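Local coordinates for protein superoxide dismutase [Fe] (Aquifex pyrophilus, PDB 1COJ) that destroys superoxide radicals with one bound iron per subunit, turning two superoxide ions and two protons into hydrogen peroxide and oxygen, at residues 25-28 against 29-33; 113-116 against 117-121. All blocks are in the same frame, centred on the assembly; numbering follows the deposited sequence.

Interaction 1: residues 25-28 against 29-33; sequences EPHF and EAHYK. With FE (Fe (III) ion), chain B.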
loop_
_atom_site.group_PDB
_atom_site.type_symbol
_atom_site.label_atom_id
_atom_site.label_comp_id
_atom_site.label_asym_id
_atom_site.label_seq_id
_atom_site.Cartn_x
_atom_site.Cartn_y
_atom_site.Cartn_z
ATOM N N GLU A 25 3.612 28.273 -6.050
ATOM C CA GLU A 25 2.622 28.784 -5.105
ATOM C C GLU A 25 1.743 27.739 -4.403
ATOM O O GLU A 25 1.821 27.589 -3.179
ATOM C CB GLU A 25 1.766 29.879 -5.764
ATOM C CG GLU A 25 0.874 30.671 -4.797
ATOM C CD GLU A 25 1.653 31.566 -3.831
ATOM O OE1 GLU A 25 1.028 32.122 -2.900
ATOM O OE2 GLU A 25 2.881 31.726 -4.001
ATOM N N PRO A 26 0.916 26.990 -5.155
ATOM C CA PRO A 26 0.072 25.995 -4.490
ATOM C C PRO A 26 0.869 24.861 -3.847
ATOM O O PRO A 26 0.477 24.333 -2.806
ATOM C CB PRO A 26 -0.823 25.492 -5.624
ATOM C CG PRO A 26 0.049 25.614 -6.824
ATOM C CD PRO A 26 0.698 26.964 -6.614
ATOM N N HIS A 27 2.000 24.514 -4.447
ATOM C CA HIS A 27 2.833 23.433 -3.929
ATOM C C HIS A 27 3.357 23.764 -2.535
ATOM O O HIS A 27 3.280 22.937 -1.620
ATOM C CB HIS A 27 3.999 23.151 -4.882
ATOM C CG HIS A 27 4.617 21.799 -4.703
ATOM N ND1 HIS A 27 5.731 21.360 -5.389
ATOM C CD2 HIS A 27 4.255 20.765 -3.896
ATOM C CE1 HIS A 27 6.001 20.109 -4.989
ATOM N NE2 HIS A 27 5.132 19.702 -4.082
ATOM N N PHE A 28 3.844 24.990 -2.370
ATOM C CA PHE A 28 4.392 25.443 -1.098
ATOM C C PHE A 28 3.325 25.887 -0.100
ATOM O O PHE A 28 3.288 25.411 1.035
ATOM C CB PHE A 28 5.383 26.590 -1.329
ATOM C CG PHE A 28 6.234 26.905 -0.132
ATOM C CD1 PHE A 28 7.476 26.296 0.030
ATOM C CD2 PHE A 28 5.789 27.796 0.840
ATOM C CE1 PHE A 28 8.268 26.568 1.149
ATOM C CE2 PHE A 28 6.570 28.075 1.961
ATOM C CZ PHE A 28 7.813 27.460 2.117
ATOM N N GLU A 29 2.449 26.784 -0.538
ATOM C CA GLU A 29 1.405 27.336 0.313
ATOM C C GLU A 29 0.257 26.410 0.693
ATOM O O GLU A 29 -0.280 26.521 1.792
ATOM C CB GLU A 29 0.842 28.619 -0.309
ATOM C CG GLU A 29 1.876 29.713 -0.548
ATOM C CD GLU A 29 2.546 30.200 0.728
ATOM O OE1 GLU A 29 1.925 30.127 1.811
ATOM O OE2 GLU A 29 3.698 30.670 0.643
ATOM N N ALA A 30 -0.141 25.513 -0.202
ATOM C CA ALA A 30 -1.251 24.618 0.102
ATOM C C ALA A 30 -0.830 23.219 0.536
ATOM O O ALA A 30 -1.182 22.770 1.629
ATOM C CB ALA A 30 -2.214 24.539 -1.076
ATOM N N HIS A 31 -0.080 22.535 -0.321
ATOM C CA HIS A 31 0.361 21.176 -0.033
ATOM C C HIS A 31 1.339 21.060 1.117
ATOM O O HIS A 31 1.038 20.427 2.124
ATOM C CB HIS A 31 0.929 20.533 -1.293
ATOM C CG HIS A 31 -0.080 20.393 -2.390
ATOM N ND1 HIS A 31 -1.173 19.557 -2.278
ATOM C CD2 HIS A 31 -0.206 21.019 -3.582
ATOM C CE1 HIS A 31 -1.930 19.678 -3.357
ATOM N NE2 HIS A 31 -1.370 20.556 -4.163
ATOM N N TYR A 32 2.505 21.680 0.976
ATOM C CA TYR A 32 3.518 21.635 2.021
ATOM C C TYR A 32 2.981 22.079 3.389
ATOM O O TYR A 32 3.092 21.350 4.381
ATOM C CB TYR A 32 4.724 22.482 1.603
ATOM C CG TYR A 32 5.663 22.851 2.731
ATOM C CD1 TYR A 32 6.242 21.872 3.541
ATOM C CD2 TYR A 32 5.959 24.186 2.998
ATOM C CE1 TYR A 32 7.098 22.225 4.597
ATOM C CE2 TYR A 32 6.804 24.548 4.039
ATOM C CZ TYR A 32 7.371 23.570 4.836
ATOM O OH TYR A 32 8.206 23.946 5.861
ATOM N N LYS A 33 2.372 23.257 3.433
ATOM C CA LYS A 33 1.836 23.770 4.680
ATOM C C LYS A 33 0.693 22.918 5.219
ATOM O O LYS A 33 0.468 22.869 6.433
ATOM C CB LYS A 33 1.435 25.236 4.522
ATOM C CG LYS A 33 2.636 26.130 4.255
ATOM C CD LYS A 33 2.296 27.604 4.336
ATOM C CE LYS A 33 3.556 28.442 4.194
ATOM N NZ LYS A 33 3.266 29.890 4.370
HETATM FE FE FE B . 4.743 17.700 -3.458
HETATM O O HOH W 1 4.572 15.759 -3.002
#
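Pro26 O takes two backbone N-H groups, from Ala30 N at 2.9 Å and from His31 N at 3.1 Å, and this shared acceptor marks the point where the helix widens. Before it, Glu29 N still reaches back four residues to Glu25 O; after it, Tyr32 N bonds five residues back to His27 O (3.0 Å, N-H...O angle 170°). The i+5 bonds of His31 and Tyr32 define a pi-type turn at 29-32 in a helix kinked at Pro26, whose N lacks a bond to the turn before; Lys33 N to Phe28 O keeps the i+5 spacing but is weak. On the same stretch His27 NE2 binds the iron at 2.1 Å, and a water at 2.0 Å from the metal is a further ligand; His81, Asp163 and His167 complete the site. CG of His27 lies anti to the backbone N (chi1 -160°), which brings the CD2 edge of the imidazole past CB of His31 and carries NE2 to the metal. The Phe28 ring receives the edge of Tyr32 on one face, an edge-to-face pair with centroids 4.9 Å apart and planes at 53°. Tyr32 CD2 stands over the centre of the ring, while CE2 comes to 3.6 Å from Phe28 CZ. Alongside, Glu29 OE2 lies at the edge of Phe28, and CE of Lys33 approaches the ring on its way to a salt bridge between Lys33 NZ and Glu29 OE1 (2.9 Å). Lys12 bridges the carboxylates of Glu25 and Glu29, and Asp9 is a second partner for Lys33. In the alpha-hairpin domain, Tyr32 packs on His81 and Phe85 of helix 63-86 and its hydroxyl is hydrogen-bonded to Glu82, whereas His31 turns to the second subunit, where its NE2 is hydrogen-bonded to Tyr170 of that chain.

Interaction 2: residues 113-116 against 117-121; sequences ACTN and ELKAA
Thr115 lays its methyl CG2 against the aliphatic part of Lys119, one helical turn on; CG2 to Lys119 CE is 3.4 Å, tighter than usual for two carbons. The two side chains run side by side and point the same way. Rotation about the first bond of Thr115 (chi1 -84°) puts OG1 beside the backbone N and leaves CG2 anti to it, so that the methyl is the branch that meets the lysine. Lys119 is extended as far as CE and then bends at chi4 (-62°), its NZ forming a salt bridge with Asp182 of helix 177-186. Beneath them runs regular alpha-helix: Glu117 N, Leu118 N, Lys119 N and Ala120 N bond in turn to the carbonyl O atoms of Ala113, Cys114, Thr115 and Asn116, at 2.8 to 3.0 Å. This is helix 111-124 of the C-terminal alpha/beta domain, packed against the antiparallel sheet: Cys114 and Leu118 rest on Leu131 of strand 128-134, and Leu118 also touches Phe185. Glu117 CB lies 3.3 Å from Ala113 O, while its carboxylate makes a salt bridge to Arg54 and a hydrogen bond to Tyr64, both of the third subunit.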
loop_
_atom_site.group_PDB
_atom_site.type_symbol
_atom_site.label_atom_id
_atom_site.label_comp_id
_atom_site.label_asym_id
_atom_site.label_seq_id
_atom_site.Cartn_x
_atom_site.Cartn_y
_atom_site.Cartn_z
ATOM N N ALA A 113 25.815 7.932 -15.487
ATOM C CA ALA A 113 25.014 6.796 -15.067
ATOM C C ALA A 113 24.041 7.224 -13.972
ATOM O O ALA A 113 22.875 6.828 -13.990
ATOM C CB ALA A 113 25.915 5.679 -14.567
ATOM N N CYS A 114 24.511 8.060 -13.048
ATOM C CA CYS A 114 23.690 8.540 -11.938
ATOM C C CYS A 114 22.512 9.400 -12.400
ATOM O O CYS A 114 21.385 9.218 -11.938
ATOM C CB CYS A 114 24.555 9.305 -10.931
ATOM S SG CYS A 114 23.722 9.755 -9.387
ATOM N N THR A 115 22.761 10.321 -13.322
ATOM C CA THR A 115 21.698 11.178 -13.833
ATOM C C THR A 115 20.636 10.335 -14.526
ATOM O O THR A 115 19.436 10.546 -14.335
ATOM C CB THR A 115 22.274 12.257 -14.797
ATOM O OG1 THR A 115 22.758 13.358 -14.026
ATOM C CG2 THR A 115 21.232 12.757 -15.794
ATOM N N ASN A 116 21.088 9.353 -15.295
ATOM C CA ASN A 116 20.191 8.464 -16.017
ATOM C C ASN A 116 19.377 7.644 -15.024
ATOM O O ASN A 116 18.177 7.423 -15.217
ATOM C CB ASN A 116 21.002 7.544 -16.934
ATOM C CG ASN A 116 20.127 6.598 -17.741
ATOM O OD1 ASN A 116 19.335 7.026 -18.585
ATOM N ND2 ASN A 116 20.286 5.302 -17.502
ATOM N N GLU A 117 20.031 7.225 -13.949
ATOM C CA GLU A 117 19.386 6.433 -12.916
ATOM C C GLU A 117 18.319 7.251 -12.198
ATOM O O GLU A 117 17.215 6.758 -11.946
ATOM C CB GLU A 117 20.425 5.923 -11.917
ATOM C CG GLU A 117 19.962 4.743 -11.071
ATOM C CD GLU A 117 19.687 3.485 -11.889
ATOM O OE1 GLU A 117 18.950 2.609 -11.399
ATOM O OE2 GLU A 117 20.207 3.364 -13.016
ATOM N N LEU A 118 18.638 8.505 -11.881
ATOM C CA LEU A 118 17.691 9.377 -11.199
ATOM C C LEU A 118 16.478 9.692 -12.057
ATOM O O LEU A 118 15.348 9.661 -11.569
ATOM C CB LEU A 118 18.359 10.675 -10.737
ATOM C CG LEU A 118 18.879 10.696 -9.298
ATOM C CD1 LEU A 118 19.562 12.030 -9.016
ATOM C CD2 LEU A 118 17.726 10.458 -8.322
ATOM N N LYS A 119 16.710 9.990 -13.334
ATOM C CA LYS A 119 15.614 10.302 -14.247
ATOM C C LYS A 119 14.709 9.084 -14.396
ATOM O O LYS A 119 13.485 9.210 -14.411
ATOM C CB LYS A 119 16.141 10.732 -15.618
ATOM C CG LYS A 119 16.927 12.033 -15.619
ATOM C CD LYS A 119 17.325 12.399 -17.041
ATOM C CE LYS A 119 18.241 13.612 -17.096
ATOM N NZ LYS A 119 17.630 14.857 -16.558
ATOM N N ALA A 120 15.317 7.904 -14.458
ATOM C CA ALA A 120 14.571 6.657 -14.593
ATOM C C ALA A 120 13.668 6.424 -13.379
ATOM O O ALA A 120 12.480 6.116 -13.530
ATOM C CB ALA A 120 15.530 5.489 -14.774
ATOM N N ALA A 121 14.229 6.593 -12.182
ATOM C CA ALA A 121 13.475 6.414 -10.943
ATOM C C ALA A 121 12.346 7.436 -10.863
ATOM O O ALA A 121 11.240 7.113 -10.432
ATOM C CB ALA A 121 14.396 6.532 -9.726
#

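Overall arrangement
Both interactions are successive turns of single helices, 21-47 in the alpha-hairpin domain and 111-124 in the C-terminal domain. Their centres are 27 Å apart and their nearest atoms about 15 Å. Each mixes buried and more accessible residues, but interaction 1 holds an iron ligand, whereas in interaction 2 the Leu118 side chain is about 12 Å from that of the iron ligand Asp163. The backbones differ too: bonding shifts from i+4 to i+5 at His31 but stays i+4 throughout 113-121. Aromatic stacking and an internal salt bridge serve the first; between its segments the second has an aliphatic contact, its charged groups bonding to Asp182 and to the third subunit. Interaction 1 reaches the second subunit instead.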